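Local coordinates for hypothetical protein VC0802 (Vibrio cholerae, PDB 1ZVP) that is of unknown function but is built from two ACT-like domains, consistent with a regulatory, small-molecule-sensing or possibly transport-related role, at residues Q13-E18 with Q125-F130; I74-H79 with D111-Q116; L37-I42 with L51-E56. All blocks are in the same frame, centred on the assembly; numbering follows the deposited sequence.

Contact 1 of 3, residues Q13-E18 with Q125-F130; sequences QSMSPE and QALGEF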
loop_
_atom_site.group_PDB
_atom_site.type_symbol
_atom_site.label_atom_id
_atom_site.label_comp_id
_atom_site.label_asym_id
_atom_site.label_seq_id
_atom_site.Cartn_x
_atom_site.Cartn_y
_atom_site.Cartn_z
ATOM N N GLN D 13 -12.282 16.214 -1.526
ATOM C CA GLN D 13 -11.202 16.975 -0.910
ATOM C C GLN D 13 -9.861 16.721 -1.567
ATOM O O GLN D 13 -9.652 15.678 -2.171
ATOM C CB GLN D 13 -11.085 16.600 0.551
ATOM C CG GLN D 13 -12.198 17.134 1.404
ATOM C CD GLN D 13 -11.947 16.837 2.862
ATOM O OE1 GLN D 13 -11.081 17.462 3.492
ATOM N NE2 GLN D 13 -12.695 15.879 3.415
ATOM N N SER D 14 -8.954 17.678 -1.428
ATOM C CA SER D 14 -7.575 17.531 -1.868
ATOM C C SER D 14 -6.865 16.506 -0.987
ATOM O O SER D 14 -7.134 16.423 0.225
ATOM C CB SER D 14 -6.861 18.884 -1.800
ATOM O OG SER D 14 -5.516 18.791 -2.235
ATOM N N MET D 15 -5.972 15.718 -1.594
ATOM C CA MET D 15 -5.156 14.761 -0.837
ATOM C C MET D 15 -3.847 15.399 -0.399
ATOM O O MET D 15 -3.025 14.748 0.252
ATOM C CB MET D 15 -4.915 13.463 -1.610
ATOM C CG MET D 15 -6.164 12.577 -1.812
ATOM S SD MET D 15 -7.026 12.029 -0.319
ATOM C CE MET D 15 -8.369 13.217 -0.200
ATOM N N SER D 16 -3.696 16.686 -0.734
ATOM C CA SER D 16 -2.476 17.462 -0.509
ATOM C C SER D 16 -1.200 16.726 -0.956
ATOM O O SER D 16 -0.291 16.516 -0.151
ATOM C CB SER D 16 -2.380 17.914 0.957
ATOM O OG SER D 16 -3.345 18.915 1.248
ATOM N N PRO D 17 -1.132 16.337 -2.249
ATOM C CA PRO D 17 -0.020 15.515 -2.725
ATOM C C PRO D 17 1.309 16.260 -2.852
ATOM O O PRO D 17 1.338 17.475 -3.058
ATOM C CB PRO D 17 -0.499 15.056 -4.099
ATOM C CG PRO D 17 -1.357 16.145 -4.562
ATOM C CD PRO D 17 -2.077 16.636 -3.339
ATOM N N GLU D 18 2.408 15.530 -2.718
ATOM C CA GLU D 18 3.714 16.097 -2.969
ATOM C C GLU D 18 4.586 15.104 -3.705
ATOM O O GLU D 18 4.656 13.937 -3.326
ATOM C CB GLU D 18 4.372 16.553 -1.670
ATOM C CG GLU D 18 4.182 15.611 -0.522
ATOM C CD GLU D 18 5.056 15.941 0.658
ATOM O OE1 GLU D 18 5.310 15.026 1.477
ATOM O OE2 GLU D 18 5.487 17.108 0.776
ATOM N N GLN D 125 -2.146 16.379 -10.207
ATOM C CA GLN D 125 -3.374 17.067 -10.586
ATOM C C GLN D 125 -4.628 16.358 -10.075
ATOM O O GLN D 125 -5.466 16.987 -9.439
ATOM C CB GLN D 125 -3.442 17.235 -12.105
ATOM C CG GLN D 125 -2.567 18.353 -12.658
ATOM C CD GLN D 125 -2.239 18.173 -14.156
ATOM O OE1 GLN D 125 -1.137 18.524 -14.611
ATOM N NE2 GLN D 125 -3.191 17.613 -14.923
ATOM N N ALA D 126 -4.755 15.064 -10.363
ATOM C CA ALA D 126 -5.857 14.250 -9.861
ATOM C C ALA D 126 -5.964 14.305 -8.331
ATOM O O ALA D 126 -7.036 14.573 -7.786
ATOM C CB ALA D 126 -5.715 12.826 -10.338
ATOM N N LEU D 127 -4.845 14.088 -7.647
ATOM C CA LEU D 127 -4.817 13.999 -6.189
ATOM C C LEU D 127 -5.054 15.324 -5.483
ATOM O O LEU D 127 -5.506 15.343 -4.343
ATOM C CB LEU D 127 -3.493 13.393 -5.717
ATOM C CG LEU D 127 -3.305 11.910 -6.022
ATOM C CD1 LEU D 127 -1.862 11.468 -5.781
ATOM C CD2 LEU D 127 -4.287 11.078 -5.221
ATOM N N GLY D 128 -4.747 16.422 -6.166
ATOM C CA GLY D 128 -4.853 17.760 -5.584
ATOM C C GLY D 128 -6.186 18.449 -5.795
ATOM O O GLY D 128 -6.345 19.611 -5.414
ATOM N N GLU D 129 -7.142 17.743 -6.403
ATOM C CA GLU D 129 -8.475 18.294 -6.695
ATOM C C GLU D 129 -9.322 18.462 -5.431
ATOM O O GLU D 129 -9.406 17.540 -4.606
ATOM C CB GLU D 129 -9.241 17.387 -7.664
ATOM C CG GLU D 129 -8.820 17.467 -9.113
ATOM C CD GLU D 129 -9.374 16.310 -9.949
ATOM O OE1 GLU D 129 -9.973 15.354 -9.383
ATOM O OE2 GLU D 129 -9.190 16.353 -11.189
ATOM N N PHE D 130 -9.956 19.632 -5.306
ATOM C CA PHE D 130 -10.870 19.937 -4.192
ATOM C C PHE D 130 -12.158 20.653 -4.643
ATOM O O PHE D 130 -12.168 21.367 -5.655
ATOM C CB PHE D 130 -10.152 20.745 -3.092
ATOM C CG PHE D 130 -9.707 22.119 -3.526
ATOM C CD1 PHE D 130 -10.544 23.223 -3.357
ATOM C CD2 PHE D 130 -8.448 22.312 -4.089
ATOM C CE1 PHE D 130 -10.143 24.497 -3.757
ATOM C CE2 PHE D 130 -8.035 23.582 -4.494
ATOM C CZ PHE D 130 -8.887 24.680 -4.331
#

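Contact 2 of 3, residues I74-H79 with D111-Q116; sequences ITLTVH and DHIFVQ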
loop_
_atom_site.group_PDB
_atom_site.type_symbol
_atom_site.label_atom_id
_atom_site.label_comp_id
_atom_site.label_asym_id
_atom_site.label_seq_id
_atom_site.Cartn_x
_atom_site.Cartn_y
_atom_site.Cartn_z
ATOM N N ILE D 74 4.734 9.815 -4.716
ATOM C CA ILE D 74 3.869 10.880 -4.249
ATOM C C ILE D 74 3.434 10.548 -2.825
ATOM O O ILE D 74 2.956 9.458 -2.550
ATOM C CB ILE D 74 2.657 11.082 -5.203
ATOM C CG1 ILE D 74 3.150 11.631 -6.553
ATOM C CG2 ILE D 74 1.615 11.997 -4.583
ATOM C CD1 ILE D 74 2.183 11.472 -7.708
ATOM N N THR D 75 3.661 11.480 -1.909
ATOM C CA THR D 75 3.161 11.339 -0.553
ATOM C C THR D 75 1.925 12.211 -0.379
ATOM O O THR D 75 1.842 13.307 -0.926
ATOM C CB THR D 75 4.235 11.702 0.484
ATOM O OG1 THR D 75 5.332 10.794 0.358
ATOM C CG2 THR D 75 3.682 11.622 1.894
ATOM N N LEU D 76 0.957 11.706 0.373
ATOM C CA LEU D 76 -0.229 12.469 0.713
ATOM C C LEU D 76 -0.002 13.103 2.064
ATOM O O LEU D 76 0.195 12.397 3.044
ATOM C CB LEU D 76 -1.435 11.541 0.752
ATOM C CG LEU D 76 -2.160 11.221 -0.550
ATOM C CD1 LEU D 76 -1.393 11.582 -1.828
ATOM C CD2 LEU D 76 -2.537 9.759 -0.522
ATOM N N THR D 77 0.003 14.434 2.107
ATOM C CA THR D 77 0.220 15.158 3.364
ATOM C C THR D 77 -1.073 15.361 4.163
ATOM O O THR D 77 -1.025 15.769 5.330
ATOM C CB THR D 77 0.949 16.516 3.170
ATOM O OG1 THR D 77 0.210 17.350 2.274
ATOM C CG2 THR D 77 2.327 16.301 2.620
ATOM N N VAL D 78 -2.216 15.062 3.541
ATOM C CA VAL D 78 -3.512 15.096 4.218
ATOM C C VAL D 78 -3.462 14.338 5.564
ATOM O O VAL D 78 -2.819 13.281 5.706
ATOM C CB VAL D 78 -4.664 14.598 3.291
ATOM C CG1 VAL D 78 -4.745 13.061 3.253
ATOM C CG2 VAL D 78 -6.004 15.208 3.698
ATOM N N HIS D 79 -4.130 14.923 6.549
ATOM C CA HIS D 79 -4.128 14.468 7.943
ATOM C C HIS D 79 -5.011 13.234 8.135
ATOM O O HIS D 79 -6.228 13.286 7.891
ATOM C CB HIS D 79 -4.596 15.628 8.829
ATOM C CG HIS D 79 -5.034 16.828 8.038
ATOM N ND1 HIS D 79 -6.224 16.865 7.336
ATOM C CD2 HIS D 79 -4.415 18.011 7.792
ATOM C CE1 HIS D 79 -6.329 18.029 6.712
ATOM N NE2 HIS D 79 -5.246 18.742 6.973
ATOM N N ASP D 111 0.250 7.892 3.556
ATOM C CA ASP D 111 0.218 7.014 2.398
ATOM C C ASP D 111 1.192 7.503 1.345
ATOM O O ASP D 111 1.320 8.705 1.102
ATOM C CB ASP D 111 -1.182 6.945 1.806
ATOM C CG ASP D 111 -2.146 6.221 2.700
ATOM O OD1 ASP D 111 -1.950 5.003 2.927
ATOM O OD2 ASP D 111 -3.109 6.864 3.178
ATOM N N HIS D 112 1.870 6.553 0.722
ATOM C CA HIS D 112 2.826 6.836 -0.333
ATOM C C HIS D 112 2.385 6.090 -1.581
ATOM O O HIS D 112 2.056 4.906 -1.530
ATOM C CB HIS D 112 4.230 6.409 0.099
ATOM C CG HIS D 112 4.606 6.889 1.468
ATOM N ND1 HIS D 112 5.128 8.145 1.700
ATOM C CD2 HIS D 112 4.512 6.292 2.679
ATOM C CE1 HIS D 112 5.349 8.295 2.995
ATOM N NE2 HIS D 112 4.982 7.187 3.611
ATOM N N ILE D 113 2.352 6.796 -2.700
ATOM C CA ILE D 113 1.806 6.238 -3.917
ATOM C C ILE D 113 2.888 6.227 -4.978
ATOM O O ILE D 113 3.519 7.249 -5.230
ATOM C CB ILE D 113 0.579 7.050 -4.385
ATOM C CG1 ILE D 113 -0.461 7.121 -3.267
ATOM C CG2 ILE D 113 -0.048 6.447 -5.635
ATOM C CD1 ILE D 113 -1.408 8.244 -3.443
ATOM N N PHE D 114 3.127 5.060 -5.567
ATOM C CA PHE D 114 4.020 4.939 -6.722
ATOM C C PHE D 114 3.189 4.882 -7.995
ATOM O O PHE D 114 2.413 3.959 -8.202
ATOM C CB PHE D 114 4.938 3.718 -6.592
ATOM C CG PHE D 114 5.896 3.808 -5.445
ATOM C CD1 PHE D 114 7.190 4.290 -5.643
ATOM C CD2 PHE D 114 5.500 3.434 -4.156
ATOM C CE1 PHE D 114 8.084 4.407 -4.575
ATOM C CE2 PHE D 114 6.388 3.528 -3.076
ATOM C CZ PHE D 114 7.689 4.014 -3.284
ATOM N N VAL D 115 3.330 5.903 -8.825
ATOM C CA VAL D 115 2.692 5.926 -10.135
ATOM C C VAL D 115 3.776 5.866 -11.214
ATOM O O VAL D 115 4.931 6.187 -10.950
ATOM C CB VAL D 115 1.787 7.185 -10.337
ATOM C CG1 VAL D 115 0.723 7.268 -9.239
ATOM C CG2 VAL D 115 2.619 8.463 -10.399
ATOM N N GLN D 116 3.407 5.437 -12.419
ATOM C CA GLN D 116 4.306 5.477 -13.566
ATOM C C GLN D 116 4.896 6.854 -13.681
ATOM O O GLN D 116 4.186 7.846 -13.522
ATOM C CB GLN D 116 3.552 5.160 -14.844
ATOM C CG GLN D 116 3.180 3.710 -14.995
ATOM C CD GLN D 116 2.220 3.489 -16.149
ATOM O OE1 GLN D 116 1.697 2.390 -16.331
ATOM N NE2 GLN D 116 1.980 4.535 -16.935
HETATM O O HOH W 1 -1.800 10.292 4.037
#

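Contact 3 of 3, residues L37-I42 with L51-E56; sequences LSLEPI and LTLVLE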
loop_
_atom_site.group_PDB
_atom_site.type_symbol
_atom_site.label_atom_id
_atom_site.label_comp_id
_atom_site.label_asym_id
_atom_site.label_seq_id
_atom_site.Cartn_x
_atom_site.Cartn_y
_atom_site.Cartn_z
ATOM N N LEU D 37 20.590 -4.878 2.338
ATOM C CA LEU D 37 20.662 -3.631 3.107
ATOM C C LEU D 37 21.466 -2.518 2.430
ATOM O O LEU D 37 21.074 -1.351 2.489
ATOM C CB LEU D 37 21.231 -3.910 4.505
ATOM C CG LEU D 37 20.335 -3.939 5.754
ATOM C CD1 LEU D 37 18.903 -4.308 5.456
ATOM C CD2 LEU D 37 20.925 -4.882 6.799
ATOM N N SER D 38 22.580 -2.886 1.796
ATOM C CA SER D 38 23.479 -1.922 1.145
ATOM C C SER D 38 22.834 -1.216 -0.045
ATOM O O SER D 38 23.318 -0.171 -0.484
ATOM C CB SER D 38 24.780 -2.601 0.704
ATOM O OG SER D 38 24.502 -3.693 -0.156
ATOM N N LEU D 39 21.747 -1.786 -0.562
ATOM C CA LEU D 39 20.979 -1.163 -1.636
ATOM C C LEU D 39 20.086 -0.020 -1.133
ATOM O O LEU D 39 19.613 0.800 -1.927
ATOM C CB LEU D 39 20.137 -2.208 -2.376
ATOM C CG LEU D 39 20.861 -3.326 -3.126
ATOM C CD1 LEU D 39 19.859 -4.272 -3.761
ATOM C CD2 LEU D 39 21.796 -2.756 -4.174
ATOM N N GLU D 40 19.876 0.022 0.186
ATOM C CA GLU D 40 19.074 1.048 0.870
ATOM C C GLU D 40 17.662 1.195 0.300
ATOM O O GLU D 40 17.284 2.285 -0.139
ATOM C CB GLU D 40 19.786 2.400 0.861
ATOM C CG GLU D 40 21.009 2.472 1.757
ATOM C CD GLU D 40 22.028 3.497 1.269
ATOM O OE1 GLU D 40 23.230 3.323 1.570
ATOM O OE2 GLU D 40 21.636 4.469 0.575
ATOM N N PRO D 41 16.880 0.098 0.305
ATOM C CA PRO D 41 15.539 0.147 -0.262
ATOM C C PRO D 41 14.618 1.076 0.529
ATOM O O PRO D 41 14.670 1.090 1.759
ATOM C CB PRO D 41 15.064 -1.305 -0.156
ATOM C CG PRO D 41 15.874 -1.894 0.930
ATOM C CD PRO D 41 17.199 -1.239 0.841
ATOM N N ILE D 42 13.792 1.850 -0.173
ATOM C CA ILE D 42 12.860 2.757 0.483
ATOM C C ILE D 42 11.726 1.957 1.105
ATOM O O ILE D 42 11.154 2.363 2.117
ATOM C CB ILE D 42 12.338 3.861 -0.472
ATOM C CG1 ILE D 42 11.648 4.975 0.320
ATOM C CG2 ILE D 42 11.437 3.279 -1.573
ATOM C CD1 ILE D 42 11.175 6.131 -0.519
ATOM N N LEU D 51 11.181 -11.679 -1.433
ATOM C CA LEU D 51 11.293 -10.324 -0.890
ATOM C C LEU D 51 11.082 -9.283 -1.967
ATOM O O LEU D 51 11.802 -9.268 -2.964
ATOM C CB LEU D 51 12.670 -10.135 -0.257
ATOM C CG LEU D 51 13.005 -8.874 0.526
ATOM C CD1 LEU D 51 12.287 -8.836 1.868
ATOM C CD2 LEU D 51 14.499 -8.837 0.736
ATOM N N THR D 52 10.081 -8.426 -1.774
ATOM C CA THR D 52 9.889 -7.241 -2.625
ATOM C C THR D 52 10.803 -6.129 -2.127
ATOM O O THR D 52 10.828 -5.830 -0.929
ATOM C CB THR D 52 8.409 -6.736 -2.626
ATOM O OG1 THR D 52 7.529 -7.768 -3.088
ATOM C CG2 THR D 52 8.241 -5.496 -3.516
ATOM N N LEU D 53 11.568 -5.535 -3.040
ATOM C CA LEU D 53 12.341 -4.340 -2.728
ATOM C C LEU D 53 11.861 -3.214 -3.612
ATOM O O LEU D 53 11.647 -3.417 -4.800
ATOM C CB LEU D 53 13.844 -4.554 -2.954
ATOM C CG LEU D 53 14.597 -5.667 -2.209
ATOM C CD1 LEU D 53 16.026 -5.817 -2.763
ATOM C CD2 LEU D 53 14.613 -5.444 -0.691
ATOM N N VAL D 54 11.675 -2.034 -3.029
ATOM C CA VAL D 54 11.425 -0.824 -3.809
ATOM C C VAL D 54 12.676 0.028 -3.678
ATOM O O VAL D 54 13.074 0.400 -2.583
ATOM C CB VAL D 54 10.134 -0.047 -3.373
ATOM C CG1 VAL D 54 9.826 1.073 -4.346
ATOM C CG2 VAL D 54 8.946 -0.971 -3.295
ATOM N N LEU D 55 13.290 0.310 -4.820
ATOM C CA LEU D 55 14.637 0.843 -4.889
ATOM C C LEU D 55 14.696 1.966 -5.888
ATOM O O LEU D 55 13.942 1.966 -6.857
ATOM C CB LEU D 55 15.592 -0.246 -5.390
ATOM C CG LEU D 55 15.839 -1.496 -4.554
ATOM C CD1 LEU D 55 16.150 -2.668 -5.444
ATOM C CD2 LEU D 55 16.981 -1.235 -3.608
ATOM N N GLU D 56 15.611 2.906 -5.654
ATOM C CA GLU D 56 16.017 3.879 -6.659
ATOM C C GLU D 56 16.418 3.160 -7.948
ATOM O O GLU D 56 17.025 2.093 -7.900
ATOM C CB GLU D 56 17.191 4.699 -6.134
ATOM C CG GLU D 56 16.803 5.941 -5.367
ATOM C CD GLU D 56 17.017 7.219 -6.176
ATOM O OE1 GLU D 56 17.671 8.144 -5.636
ATOM O OE2 GLU D 56 16.550 7.299 -7.347
HETATM O O HOH W 2 17.572 2.314 -3.477
#

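Contact 1 of 3, residues Q13-E18 with Q125-F130
Pro17 lies against Leu127 where the last turn of helix 120-127 gives out, Pro17 CG 3.7 Å from Leu127 CB, and this is the tight half of the contact. Next to it the Met15 side chain crosses that of Leu127 at about a right angle, Met15 CG standing 4.2 Å from Leu127 CD2. The backbone closes the same corner: Met15 N donates to Leu127 O over 2.8 Å, a nearly straight bond (162° at the hydrogen) to the carbonyl at the end of the helix. Phe91 and Leu95 of helix 87-96 and Ile74 of strand 71-76 also pack on Leu127. The turn before strand 17-19 is thus packed onto the end of helix 120-127, joining early and late parts of the chain in one ACT-like fold. On the looser side, Ser14 OG, anti to its own backbone N (chi1 -179°), accepts from Ser16 N in an ST turn, 3.2 Å away, and makes at most a weak, unsettled hydrogen bond to Gly128 O. Phe130 meets Ser14 mainly through CB, 3.7 Å from Ser14 N, and its ring runs off from the contact. Gln13 O and Glu129 O come close together, and Lys94 NZ reaches both, weakly for Gln13 O.

Contact 2 of 3, residues I74-H79 with D111-Q116
Ile74 and Ile113 face each other as an antiparallel hydrogen-bonded pair. Ile113 N gives to Ile74 O at 2.7 Å, and Ile74 N returns a bond to Ile113 O at 2.9 Å. One step on, Leu76 N reaches Asp111 O over 3.1 Å, nearly straight at the hydrogen (170°). Beyond that the ladder is carried by a water, which donates to Leu76 O and accepts from Asp111 N as the first strand runs out into the loop at Thr77.

These are the two central strands of a four-stranded antiparallel sheet of ACT-like fold, with 17-19 beside 71-76 and 103-106 beside 111-116; helices 87-96 and 120-127 cover one face.

The polar side-chain contact lies on the other face, at the non-hydrogen-bonded pair. The Thr75 and His112 side chains run alongside each other in the same direction. Thr75 OG1 stands anti to the carbonyl carbon, beside the backbone N (chi1 -63°), which brings the hydroxyl to the edge of the imidazole, in its plane, 3.0 Å from His112 ND1; either partner could donate. With NE2 held by Glu47 of the second subunit, both ring nitrogens are engaged, which should restrict rotation of the ring, and Phe45 of that subunit stacks on it. The carboxylate of Glu47 would probably favour a proton on NE2.

Apolar contacts occupy the helix-covered face. Leu76 CD2 presses on Ile113 CD1 at 3.5 Å, tighter than usual for two carbons, and also touches Asp111 CB, 3.9 Å away. Ile74 CD1 meets Val115 CG2 at 4.1 Å, the two side chains crossing at a slant. Phe91 of helix 87-96 packs on Leu76 and Ile113, while Ala123 of helix 120-127 bridges Ile74 and Val115.

Contact 3 of 3, residues L37-I42 with L51-E56
Leu55 CD2 fills the corner between Leu39 and Pro41: it is 3.5 Å from Leu39 CB and 3.9 Å from Pro41 CB. Leu55 CG is anti to the carbonyl carbon (chi1 -65°), beside the residue's own backbone N, and of its two branches CD2 makes these contacts. Leu53, two residues back and on the same side of the strand, reaches the proline ring from another direction, its CD2 lying 4.1 Å from Pro41 CG. Around this centre, Ala63 packs on Leu39, Tyr36 on Leu53 and Leu65 on Leu55.

Past Pro41 the loop crosses to the other side of the strand, where Ile42 CG2 rests against Val54 CG1 at 3.9 Å. Ile42 CG2 is also 3.5 Å from Val54 O. Val54 O accepts from Ile42 N at 2.9 Å, a bond bent at the hydrogen (133°) although the donor lies close to the line of the carbonyl.

At the polar edge a water links Leu39 O to Glu56 N, donating to the first and accepting from the second, at 3.0 Å from each. Glu56 is the N-cap of helix 57-61, so the water sits where strand turns into helix. Ile42 also makes backbone hydrogen bonds to the second subunit. The 3-10 segment 37-39 and the Pro41-Ile42 link after it pack onto central strand 50-56 of an ACT domain's three-stranded antiparallel sheet, just before strand 43-47, outermost within this chain.

Contacts 1 and 2 both reach the same sheet, their centres about 10 Å apart, because strands 17-19 and 71-76 are neighbours in it. They meet directly: Ser16 O lies 2.6 Å from Thr77 OG1 and Glu18 N 2.9 Å from Thr75 O, both probable hydrogen bonds. Contact 3 lies on the other sheet, about 28 Å centre to centre from contact 1 and on the opposite side of the chain's centre. Contact 2 touches contact 3 through Phe114: Phe114 CE1 packs on Val54 CG1 at 3.8 Å, with the centres of contacts 2 and 3 about 18 Å apart. Both of these also touch the second subunit, whereas contact 1 does not.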